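Local coordinates for divalent ion tolerance protein CutA1 (Ehrlichia chaffeensis, PDB 4IYQ) that probably binds copper ions and belongs to the CutA family of trimeric divalent ion tolerance proteins, at residues I51-F57 against C76-T82; I25-T31 against A104-P110. All coordinates share one frame; numbering follows the deposited sequence.

Contact 1: I51-F57 against C76-T82; sequences IACANIF and CAIILKT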
# COMPACT_ATOMS: atom_id res chain seq x y z
N ILE A 51 7.29 10.80 12.90
CA ILE A 51 7.54 9.66 12.02
C ILE A 51 9.05 9.44 11.86
O ILE A 51 9.85 10.31 12.19
CB ILE A 51 6.91 9.86 10.62
CG1 ILE A 51 7.60 11.04 9.91
CG2 ILE A 51 5.41 10.05 10.75
CD1 ILE A 51 7.34 11.10 8.43
N ALA A 52 9.41 8.27 11.33
CA ALA A 52 10.80 7.89 11.06
C ALA A 52 11.15 8.07 9.58
O ALA A 52 12.30 8.29 9.22
CB ALA A 52 11.04 6.42 11.49
N CYS A 53 10.15 7.92 8.73
CA CYS A 53 10.34 8.12 7.31
C CYS A 53 9.03 8.22 6.54
O CYS A 53 7.98 7.82 7.02
CB CYS A 53 11.22 7.00 6.74
SG CYS A 53 10.55 5.35 6.99
N ALA A 54 9.15 8.71 5.32
CA ALA A 54 8.03 8.82 4.41
C ALA A 54 8.40 8.24 3.05
O ALA A 54 9.50 8.48 2.55
CB ALA A 54 7.60 10.29 4.26
N ASN A 55 7.47 7.50 2.46
CA ASN A 55 7.62 7.09 1.07
C ASN A 55 6.61 7.85 0.22
O ASN A 55 5.41 7.71 0.41
CB ASN A 55 7.44 5.57 0.91
CG ASN A 55 8.54 4.78 1.59
OD1 ASN A 55 9.63 5.30 1.85
ND2 ASN A 55 8.26 3.53 1.88
N ILE A 56 7.11 8.66 -0.70
CA ILE A 56 6.23 9.48 -1.51
C ILE A 56 6.10 8.89 -2.90
O ILE A 56 7.10 8.68 -3.60
CB ILE A 56 6.73 10.94 -1.60
CG1 ILE A 56 6.90 11.53 -0.20
CG2 ILE A 56 5.75 11.76 -2.41
CD1 ILE A 56 7.61 12.88 -0.16
N PHE A 57 4.85 8.60 -3.27
CA PHE A 57 4.47 8.11 -4.59
C PHE A 57 3.86 9.26 -5.39
O PHE A 57 2.85 9.85 -4.98
CB PHE A 57 3.47 6.96 -4.48
CG PHE A 57 3.95 5.78 -3.68
CD1 PHE A 57 4.12 5.87 -2.29
CD2 PHE A 57 4.19 4.54 -4.30
CE1 PHE A 57 4.54 4.77 -1.56
CE2 PHE A 57 4.62 3.44 -3.58
CZ PHE A 57 4.80 3.55 -2.20
N CYS A 76 -0.21 13.00 -4.99
CA CYS A 76 0.84 12.15 -4.47
C CYS A 76 0.27 11.33 -3.33
O CYS A 76 -0.61 11.79 -2.60
CB CYS A 76 2.02 12.98 -4.01
SG CYS A 76 2.84 13.80 -5.38
N ALA A 77 0.74 10.10 -3.18
CA ALA A 77 0.37 9.32 -2.01
C ALA A 77 1.58 9.25 -1.11
O ALA A 77 2.72 9.35 -1.57
CB ALA A 77 -0.11 7.93 -2.41
N ILE A 78 1.35 9.12 0.19
CA ILE A 78 2.45 8.95 1.12
C ILE A 78 2.21 7.80 2.07
O ILE A 78 1.12 7.65 2.60
CB ILE A 78 2.71 10.18 1.99
CG1 ILE A 78 2.40 11.49 1.26
CG2 ILE A 78 4.15 10.15 2.51
CD1 ILE A 78 2.46 12.68 2.18
N ILE A 79 3.24 6.99 2.27
CA ILE A 79 3.27 6.05 3.37
C ILE A 79 4.23 6.58 4.42
O ILE A 79 5.40 6.84 4.15
CB ILE A 79 3.70 4.65 2.91
CG1 ILE A 79 2.67 4.06 1.96
CG2 ILE A 79 3.88 3.73 4.11
CD1 ILE A 79 3.11 2.73 1.35
N LEU A 80 3.71 6.74 5.63
CA LEU A 80 4.47 7.27 6.74
C LEU A 80 4.68 6.16 7.76
O LEU A 80 3.77 5.36 8.00
CB LEU A 80 3.74 8.45 7.36
CG LEU A 80 3.34 9.48 6.31
CD1 LEU A 80 2.13 10.31 6.75
CD2 LEU A 80 4.51 10.38 6.00
N LYS A 81 5.88 6.07 8.32
CA LYS A 81 6.16 5.02 9.30
C LYS A 81 6.48 5.55 10.68
O LYS A 81 7.35 6.41 10.86
CB LYS A 81 7.31 4.14 8.80
CG LYS A 81 7.22 3.83 7.31
CD LYS A 81 8.02 2.61 6.94
CE LYS A 81 8.35 2.63 5.45
NZ LYS A 81 9.51 3.53 5.17
N THR A 82 5.78 5.02 11.68
CA THR A 82 6.00 5.44 13.06
C THR A 82 5.69 4.30 14.06
O THR A 82 5.46 3.18 13.66
CB THR A 82 5.15 6.69 13.39
OG1 THR A 82 5.52 7.17 14.69
CG2 THR A 82 3.66 6.40 13.36
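Asn55 and Ile79 are tied by a reciprocal pair of backbone hydrogen bonds, Asn55 N to Ile79 O at 2.8 Å and Ile79 N to Asn55 O at 2.9 Å. This is the base of the long beta hairpin 53-66/69-83, the second and third strands in chain order of the ferredoxin-like βαββαβ fold, 53-66 at the edge of the chain's sheet and 69-83 inside it. Phe57 and Ala77 form the next hydrogen-bonded pair, with 2.8 Å from Phe57 N to Ala77 O. At the other end the N-H of Ala52 points almost straight at Lys81 O (N-H...O 174°). Ala54, Ile56, Ile78 and Leu80 share the face beneath helix 35-47. There Ala54 CB touches Leu80 CD2 at 3.5 Å and Ile78 CG2 at 3.9 Å, while Ile56 and Ile78 run side by side in the same direction. Ile51 adds its CD1 methyl to the Leu80 branch that meets Ala54. On the opposite face, Phe57 and Ile79 pack against Tyr29 of the second subunit, and Ala77 meets Phe57 of the third. Phe57 CG lies beside its own backbone N (chi1 -58°), which brings the ring back along the strand: CE1 reaches Ile79 CD1 at 3.8 Å, and Ala77 O sits in the ring plane at the CD1 edge.

Contact 2: I25-T31 against A104-P110; sequences ISLLYTT and AIITIDP
Thr31 and Ala104 are bridged by a water that donates to Thr31 O at 2.9 Å, accepts from Ala104 N at 3.1 Å and is hydrogen-bonded to Thr31 OG1 as well. Next to it, Thr30 OG1 donates to Ala104 O at 2.8 Å from a position tilted 35° out of the carbonyl plane; the hydroxyl stands opposite its backbone N (chi1 -166°), on the carbonyl side facing 104-110. At the far end Ser26 OG and Asp109 OD1 are modelled as a hydrogen bond of doubtful, very short length, and the Asp109 side chain lies about 3 Å from a bound calcium ion. Between these ends, strands 25-32 and 105-108 pair antiparallel as the first and last main strands of the ferredoxin-like sheet. Tyr29 and Ile106 exchange two backbone bonds, as do Leu27 and Ile108, with Leu27 N 2.8 Å from Ile108 O. Leu28 and Thr107 lie alongside each other on the face covered by helix 87-97. Beyond the regular strand, Pro110 crosses Ile25 at about a right angle, and its CG meets Leu27 CG at 3.9 Å and Ile25 CG1 at 4.0 Å. Tyr29 OH is hydrogen-bonded to the side-chain amide of Asn55 of the third subunit, while the backbone at Ile106 and Thr107 continues the sheet into that same subunit.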
# COMPACT_ATOMS: atom_id res chain seq x y z
N ILE A 25 5.35 -0.99 15.22
CA ILE A 25 5.18 0.07 14.23
C ILE A 25 3.79 0.15 13.61
O ILE A 25 3.04 -0.82 13.59
CB ILE A 25 6.23 -0.05 13.09
CG1 ILE A 25 5.91 -1.22 12.16
CG2 ILE A 25 7.64 -0.17 13.66
CD1 ILE A 25 6.99 -1.46 11.15
N SER A 26 3.46 1.34 13.13
CA SER A 26 2.24 1.55 12.34
C SER A 26 2.54 2.29 11.03
O SER A 26 3.52 3.04 10.92
CB SER A 26 1.24 2.36 13.16
OG SER A 26 0.92 1.72 14.40
N LEU A 27 1.71 2.08 10.02
CA LEU A 27 1.85 2.82 8.78
C LEU A 27 0.70 3.83 8.65
O LEU A 27 -0.46 3.52 8.95
CB LEU A 27 1.86 1.88 7.59
CG LEU A 27 2.87 0.74 7.58
CD1 LEU A 27 2.67 -0.08 6.32
CD2 LEU A 27 4.31 1.22 7.70
N LEU A 28 1.02 5.04 8.21
CA LEU A 28 -0.02 6.00 7.89
C LEU A 28 -0.00 6.29 6.40
O LEU A 28 1.06 6.47 5.79
CB LEU A 28 0.14 7.30 8.69
CG LEU A 28 -0.48 7.28 10.09
CD1 LEU A 28 0.32 6.41 11.04
CD2 LEU A 28 -0.63 8.67 10.66
N TYR A 29 -1.19 6.36 5.82
CA TYR A 29 -1.36 6.64 4.41
C TYR A 29 -2.20 7.90 4.21
O TYR A 29 -3.25 8.05 4.83
CB TYR A 29 -2.02 5.43 3.74
CG TYR A 29 -2.33 5.56 2.27
CD1 TYR A 29 -1.43 5.13 1.31
CD2 TYR A 29 -3.55 6.09 1.84
CE1 TYR A 29 -1.71 5.21 -0.04
CE2 TYR A 29 -3.85 6.19 0.48
CZ TYR A 29 -2.92 5.74 -0.46
OH TYR A 29 -3.17 5.81 -1.81
N THR A 30 -1.74 8.79 3.33
CA THR A 30 -2.49 10.00 3.02
C THR A 30 -2.17 10.42 1.58
O THR A 30 -1.20 9.94 0.97
CB THR A 30 -2.16 11.18 4.01
OG1 THR A 30 -3.13 12.23 3.88
CG2 THR A 30 -0.77 11.75 3.76
N THR A 31 -2.99 11.30 1.03
CA THR A 31 -2.73 11.81 -0.32
C THR A 31 -2.69 13.35 -0.31
O THR A 31 -3.28 13.98 0.54
CB THR A 31 -3.80 11.30 -1.32
OG1 THR A 31 -5.08 11.76 -0.91
CG2 THR A 31 -3.83 9.79 -1.34
N ALA A 104 -7.73 12.06 3.48
CA ALA A 104 -7.68 10.67 3.90
C ALA A 104 -6.43 10.46 4.74
O ALA A 104 -5.32 10.56 4.23
CB ALA A 104 -7.68 9.72 2.69
N ILE A 105 -6.59 10.19 6.02
CA ILE A 105 -5.46 9.83 6.86
C ILE A 105 -5.74 8.50 7.50
O ILE A 105 -6.51 8.41 8.44
CB ILE A 105 -5.19 10.87 7.92
CG1 ILE A 105 -5.16 12.27 7.29
CG2 ILE A 105 -3.88 10.55 8.63
CD1 ILE A 105 -5.27 13.38 8.34
N ILE A 106 -5.11 7.47 6.95
CA ILE A 106 -5.48 6.08 7.21
C ILE A 106 -4.33 5.30 7.85
O ILE A 106 -3.20 5.38 7.40
CB ILE A 106 -5.90 5.40 5.90
CG1 ILE A 106 -7.10 6.15 5.30
CG2 ILE A 106 -6.19 3.93 6.12
CD1 ILE A 106 -7.48 5.69 3.91
N THR A 107 -4.65 4.57 8.91
CA THR A 107 -3.66 3.83 9.67
C THR A 107 -3.74 2.33 9.42
O THR A 107 -4.80 1.72 9.57
CB THR A 107 -3.83 4.05 11.19
OG1 THR A 107 -3.81 5.46 11.47
CG2 THR A 107 -2.71 3.35 11.96
N ILE A 108 -2.61 1.74 9.06
CA ILE A 108 -2.56 0.30 8.90
C ILE A 108 -1.51 -0.21 9.87
O ILE A 108 -0.40 0.29 9.89
CB ILE A 108 -2.23 -0.09 7.44
CG1 ILE A 108 -3.44 0.15 6.56
CG2 ILE A 108 -1.85 -1.54 7.33
CD1 ILE A 108 -3.07 0.24 5.10
N ASP A 109 -1.89 -1.19 10.70
CA ASP A 109 -0.98 -1.81 11.65
C ASP A 109 -0.48 -3.12 11.05
O ASP A 109 -1.22 -4.10 10.97
CB ASP A 109 -1.64 -2.07 13.00
CG ASP A 109 -1.67 -0.83 13.90
OD1 ASP A 109 -0.71 -0.04 13.88
OD2 ASP A 109 -2.63 -0.66 14.67
N PRO A 110 0.80 -3.15 10.65
CA PRO A 110 1.41 -4.37 10.10
C PRO A 110 1.32 -5.48 11.13
O PRO A 110 1.24 -5.16 12.31
CB PRO A 110 2.87 -3.97 9.85
CG PRO A 110 2.87 -2.47 9.86
CD PRO A 110 1.79 -2.07 10.81
O HOH W 1 -5.90 13.02 1.15

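Overall arrangement
The two contacts are the outer strand pairings of one four-stranded antiparallel sheet, joined at its middle by 76-82 and 25-31, where Leu80 N and Leu28 O are probably hydrogen-bonded. Along the chain, contact 1 closes a local hairpin and is nested inside the much longer loop closed by contact 2. Both are largely buried, their centres 9 Å apart. Contact 1 is mostly backbone ladder and apolar side chains; contact 2 adds threonine and water bonds at one end of its shorter strand and a less certain serine-aspartate pair at the other. Both outer strands, 53-66 and 105-108, pair with strands of neighbouring subunits, so each contact also lies beside a trimer interface.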